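Local coordinates for ACT domain protein (Streptococcus pneumoniae, PDB 1ZPV) that is of unknown function but belongs to the ACT-domain family, forms a homodimer and may, like many ACT domains, sense a small ligand, at the interface of chains A and B. Residues are numbered along the deposited sequence; one frame, centred on the assembly and turned at random. Chains: chain A/B, ACT domain protein.

Contact 1: the interface of chains A and B. Residues chain A 5, 34-35, 50; chain B 42-44.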
loop_
_atom_site.group_PDB
_atom_site.type_symbol
_atom_site.label_atom_id
_atom_site.label_comp_id
_atom_site.label_asym_id
_atom_site.label_seq_id
_atom_site.Cartn_x
_atom_site.Cartn_y
_atom_site.Cartn_z
ATOM N N LYS A 5 -13.397 -3.979 -6.148
ATOM C CA LYS A 5 -11.932 -3.843 -6.084
ATOM C C LYS A 5 -11.586 -2.370 -5.918
ATOM O O LYS A 5 -12.296 -1.498 -6.420
ATOM C CB LYS A 5 -11.277 -4.439 -7.340
ATOM C CG LYS A 5 -9.750 -4.322 -7.460
ATOM C CD LYS A 5 -9.332 -5.095 -8.738
ATOM C CE LYS A 5 -7.955 -5.647 -8.577
ATOM N NZ LYS A 5 -7.580 -6.700 -9.585
ATOM N N ASP A 34 -4.972 -7.929 -2.333
ATOM C CA ASP A 34 -4.458 -8.565 -3.546
ATOM C C ASP A 34 -2.974 -8.216 -3.788
ATOM O O ASP A 34 -2.211 -9.013 -4.318
ATOM C CB ASP A 34 -5.311 -8.105 -4.719
ATOM C CG ASP A 34 -6.718 -8.651 -4.627
ATOM O OD1 ASP A 34 -6.850 -9.887 -4.602
ATOM O OD2 ASP A 34 -7.664 -7.856 -4.539
ATOM N N ASP A 35 -2.586 -7.007 -3.410
ATOM C CA ASP A 35 -1.161 -6.593 -3.468
ATOM C C ASP A 35 -0.952 -5.443 -2.504
ATOM O O ASP A 35 -1.897 -4.711 -2.151
ATOM C CB ASP A 35 -0.731 -6.193 -4.902
ATOM C CG ASP A 35 0.788 -6.373 -5.152
ATOM O OD1 ASP A 35 1.531 -6.654 -4.183
ATOM O OD2 ASP A 35 1.225 -6.264 -6.330
ATOM N N VAL A 50 -3.941 -2.875 -3.042
ATOM C CA VAL A 50 -5.101 -3.148 -3.870
ATOM C C VAL A 50 -5.875 -4.189 -3.060
ATOM O O VAL A 50 -5.288 -5.176 -2.572
ATOM C CB VAL A 50 -4.712 -3.702 -5.260
ATOM C CG1 VAL A 50 -5.938 -4.272 -6.038
ATOM C CG2 VAL A 50 -4.040 -2.642 -6.077
ATOM N N ASP B 42 -0.618 -5.094 -8.176
ATOM C CA ASP B 42 -1.684 -5.898 -8.826
ATOM C C ASP B 42 -1.687 -5.548 -10.343
ATOM O O ASP B 42 -0.644 -5.619 -10.978
ATOM C CB ASP B 42 -3.041 -5.688 -8.112
ATOM C CG ASP B 42 -4.122 -6.686 -8.555
ATOM O OD1 ASP B 42 -4.054 -7.868 -8.182
ATOM O OD2 ASP B 42 -5.046 -6.289 -9.289
ATOM N N GLU B 43 -2.805 -5.136 -10.928
ATOM C CA GLU B 43 -2.859 -4.904 -12.368
ATOM C C GLU B 43 -2.591 -3.436 -12.743
ATOM O O GLU B 43 -2.803 -3.032 -13.893
ATOM C CB GLU B 43 -4.231 -5.338 -12.915
ATOM C CG GLU B 43 -5.421 -4.626 -12.235
ATOM C CD GLU B 43 -6.774 -4.930 -12.870
ATOM O OE1 GLU B 43 -6.802 -5.175 -14.097
ATOM O OE2 GLU B 43 -7.816 -4.924 -12.142
ATOM N N TYR B 44 -2.123 -2.655 -11.772
ATOM C CA TYR B 44 -1.999 -1.188 -11.908
ATOM C C TYR B 44 -0.539 -0.726 -11.863
ATOM O O TYR B 44 0.313 -1.402 -11.295
ATOM C CB TYR B 44 -2.812 -0.500 -10.786
ATOM C CG TYR B 44 -4.228 -0.998 -10.746
ATOM C CD1 TYR B 44 -5.157 -0.607 -11.695
ATOM C CD2 TYR B 44 -4.619 -1.921 -9.781
ATOM C CE1 TYR B 44 -6.453 -1.116 -11.673
ATOM C CE2 TYR B 44 -5.877 -2.420 -9.746
ATOM C CZ TYR B 44 -6.792 -2.019 -10.680
ATOM O OH TYR B 44 -8.027 -2.562 -10.587
HETATM O O HOH W 1 -2.031 -9.168 -7.163
#
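A:Lys5 and B:Asp42 approach from the two chains with their side chains opposed, and between them they bury most of this patch, with 47 and 76 Å² hidden. The extended lysine chain places its ammonium NZ 2.6 Å from the carboxylate oxygen OD2 of B:Asp42, a salt bridge and hydrogen bond received on the syn side, 24° out of the carboxylate plane. A second carboxylate shares the same ammonium: NZ of A:Lys5 lies 3.1 Å from OE2 of B:Glu43, a longer salt bridge and hydrogen bond, met from above the carboxylate plane. Two acidic groups round one amine should stabilise its positive charge.

The rest of B:Asp42 is also held. Its backbone N donates to the carboxylate OD2 of A:Asp35 at 2.9 Å, nearly straight (173° at H) and onto the anti lone pair. CG of B:Asp42 is anti to its own N (chi1 -169°), which sends the carboxylate away from that bond and toward the lysine. The other oxygen, OD1, is 2.6 Å from water 1, and the water in turn is 2.9 Å from the backbone O of A:Asp34, so backbone bond and water both tie the aspartate to strand 32-41, while its OD2 reaches A:Lys5 on strand 4-12.

Beneath the polar groups, A:Val50 stands at about a right angle to the aspartate, with CG2 3.8 Å from CB of B:Asp42. The same methyl also touches CD2 of the B:Tyr44 ring. The hydroxyl OH of that ring reaches the lysine's aliphatic stretch, 3.4 Å from CD of A:Lys5, while CG of B:Glu43 lies over one ring face, toward its rim.

B:Asp42 and B:Glu43 form the tight turn of the hairpin between strands 32-41 and 44-53, the positive phi of B:Asp42 being consistent with a type II' turn; this turn lies against strands 4-12, 32-41 and 44-53 of chain A.

Contact 2: the interface of chains A and B. Residues chain A 7, 48, 80, 85; chain B 11, 46, 76, 78.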
loop_
_atom_site.group_PDB
_atom_site.type_symbol
_atom_site.label_atom_id
_atom_site.label_comp_id
_atom_site.label_asym_id
_atom_site.label_seq_id
_atom_site.Cartn_x
_atom_site.Cartn_y
_atom_site.Cartn_z
ATOM N N ILE A 7 -8.178 0.668 -4.731
ATOM C CA ILE A 7 -6.795 0.974 -4.442
ATOM C C ILE A 7 -6.765 1.906 -3.264
ATOM O O ILE A 7 -7.453 2.955 -3.266
ATOM C CB ILE A 7 -6.075 1.686 -5.611
ATOM C CG1 ILE A 7 -6.175 0.888 -6.923
ATOM C CG2 ILE A 7 -4.609 1.924 -5.235
ATOM C CD1 ILE A 7 -7.427 1.158 -7.782
HETATM N N MSE A 48 0.647 1.606 -0.333
HETATM C CA MSE A 48 -0.488 1.377 -1.214
HETATM C C MSE A 48 -0.907 -0.085 -1.199
HETATM O O MSE A 48 -0.059 -0.994 -1.083
HETATM C CB MSE A 48 -0.158 1.849 -2.616
HETATM C CG MSE A 48 0.031 3.356 -2.701
HETATM SE SE MSE A 48 0.440 4.078 -4.456
HETATM C CE MSE A 48 -1.226 3.626 -5.259
ATOM N N GLN A 80 -9.983 4.410 -3.563
ATOM C CA GLN A 80 -10.462 4.687 -4.910
ATOM C C GLN A 80 -11.033 3.387 -5.467
ATOM O O GLN A 80 -10.313 2.400 -5.498
ATOM C CB GLN A 80 -9.321 5.212 -5.792
ATOM C CG GLN A 80 -8.880 6.594 -5.374
ATOM C CD GLN A 80 -7.645 7.089 -6.093
ATOM O OE1 GLN A 80 -6.600 6.416 -6.160
ATOM N NE2 GLN A 80 -7.752 8.298 -6.621
ATOM N N PHE A 85 -11.130 2.600 -13.710
ATOM C CA PHE A 85 -10.265 2.138 -14.797
ATOM C C PHE A 85 -10.898 1.091 -15.736
ATOM O O PHE A 85 -10.442 0.905 -16.875
ATOM C CB PHE A 85 -8.938 1.652 -14.208
ATOM C CG PHE A 85 -8.303 2.654 -13.264
ATOM C CD1 PHE A 85 -7.656 3.790 -13.759
ATOM C CD2 PHE A 85 -8.391 2.490 -11.894
ATOM C CE1 PHE A 85 -7.104 4.720 -12.880
ATOM C CE2 PHE A 85 -7.841 3.419 -11.018
ATOM C CZ PHE A 85 -7.188 4.525 -11.513
ATOM N N VAL B 11 -2.139 6.568 -10.033
ATOM C CA VAL B 11 -2.646 5.219 -10.248
ATOM C C VAL B 11 -3.241 5.155 -11.637
ATOM O O VAL B 11 -4.057 6.030 -12.023
ATOM C CB VAL B 11 -3.799 4.813 -9.270
ATOM C CG1 VAL B 11 -4.218 3.309 -9.525
ATOM C CG2 VAL B 11 -3.402 5.017 -7.852
ATOM N N THR B 46 1.738 2.359 -10.501
ATOM C CA THR B 46 1.614 3.392 -9.501
ATOM C C THR B 46 2.927 4.169 -9.350
ATOM O O THR B 46 4.008 3.629 -9.573
ATOM C CB THR B 46 1.241 2.818 -8.137
ATOM O OG1 THR B 46 2.390 2.188 -7.567
ATOM C CG2 THR B 46 0.081 1.790 -8.261
ATOM N N LYS B 76 -5.219 8.492 -12.418
ATOM C CA LYS B 76 -5.781 9.314 -11.371
ATOM C C LYS B 76 -4.621 9.926 -10.615
ATOM O O LYS B 76 -3.773 9.194 -10.104
ATOM C CB LYS B 76 -6.642 8.455 -10.475
ATOM C CG LYS B 76 -7.545 9.248 -9.527
ATOM C CD LYS B 76 -8.714 9.905 -10.265
ATOM C CE LYS B 76 -9.431 10.874 -9.345
ATOM N NZ LYS B 76 -9.534 10.265 -7.984
ATOM N N ASN B 78 -3.409 12.336 -7.433
ATOM C CA ASN B 78 -3.826 12.998 -6.204
ATOM C C ASN B 78 -2.643 13.845 -5.721
ATOM O O ASN B 78 -1.469 13.438 -5.880
ATOM C CB ASN B 78 -4.287 11.954 -5.164
ATOM C CG ASN B 78 -5.730 11.416 -5.434
ATOM O OD1 ASN B 78 -6.696 11.811 -4.758
ATOM N ND2 ASN B 78 -5.869 10.526 -6.409
#
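B:Val11 of one ACT domain pushes between A:Phe85, A:Met48 and A:Gln80 of the other, where the two beta-sheets of the homodimer face each other. Followed outward from the backbone, its CB lies 4.1 Å from CZ of A:Phe85. From there the side chain forks. CG1, anti to the backbone N (chi1 -177°), comes to 3.8 Å from the same CZ and also approaches CE2, so this methyl packs against the far end of the phenyl ring, the two side chains crossing at about a right angle. CG1 also meets CG1 of A:Ile7 tip to tip, at a looser 4.1 Å. The second branch, CG2, points to another group of partners: it lies 3.7 Å from the CE methyl of selenomethionine A:Met48, and on its other flank near OE1 of A:Gln80; each of these side chains passes alongside the valine, pointing the opposite way to it. The backbone O of B:Val11 lies 3.4 Å from ring carbon CE1 of A:Phe85.

A:Met48 is bent at its last torsion (chi3 66°), which carries CE off the line of the chain to where the valine and B:Thr46 can both touch it. B:Thr46 answers tip to tip, its methyl CG2 being 3.8 Å from that CE.

The polar flank is formed by A:Gln80, with 70 Å² hidden, against B:Lys76 and B:Asn78. As modelled, NE2 of the glutamine amide is 2.9 Å from ND2 of B:Asn78 and similarly close to the ammonium NZ of B:Lys76, a meeting of donors that cannot be read as hydrogen bonds. Interchanging O and N in the glutamine amide would turn its oxygen toward both donors, so the assignment is doubtful. The two amide planes stand 72° apart. B:Lys76, folded at chi2 and chi4, curls round the glutamine's end, its chain crossing that of A:Gln80 obliquely.

The C-alpha centres of contact 1 and contact 2 lie about 10 Å apart, so the two are neighbouring patches of one continuous interface. On chain A they share strands 4-12 and 44-53; on chain B, strand 44-53 runs from the hairpin end in contact 1 into contact 2. Contact 1 supplies charged pairing at a hairpin turn, whereas contact 2 is mainly apolar packing with a polar flank. Two-fold symmetry repeats each with the chains exchanged, which suits the homodimer. The deposited assembly holds a third copy, and these contacts alone do not show how it is placed.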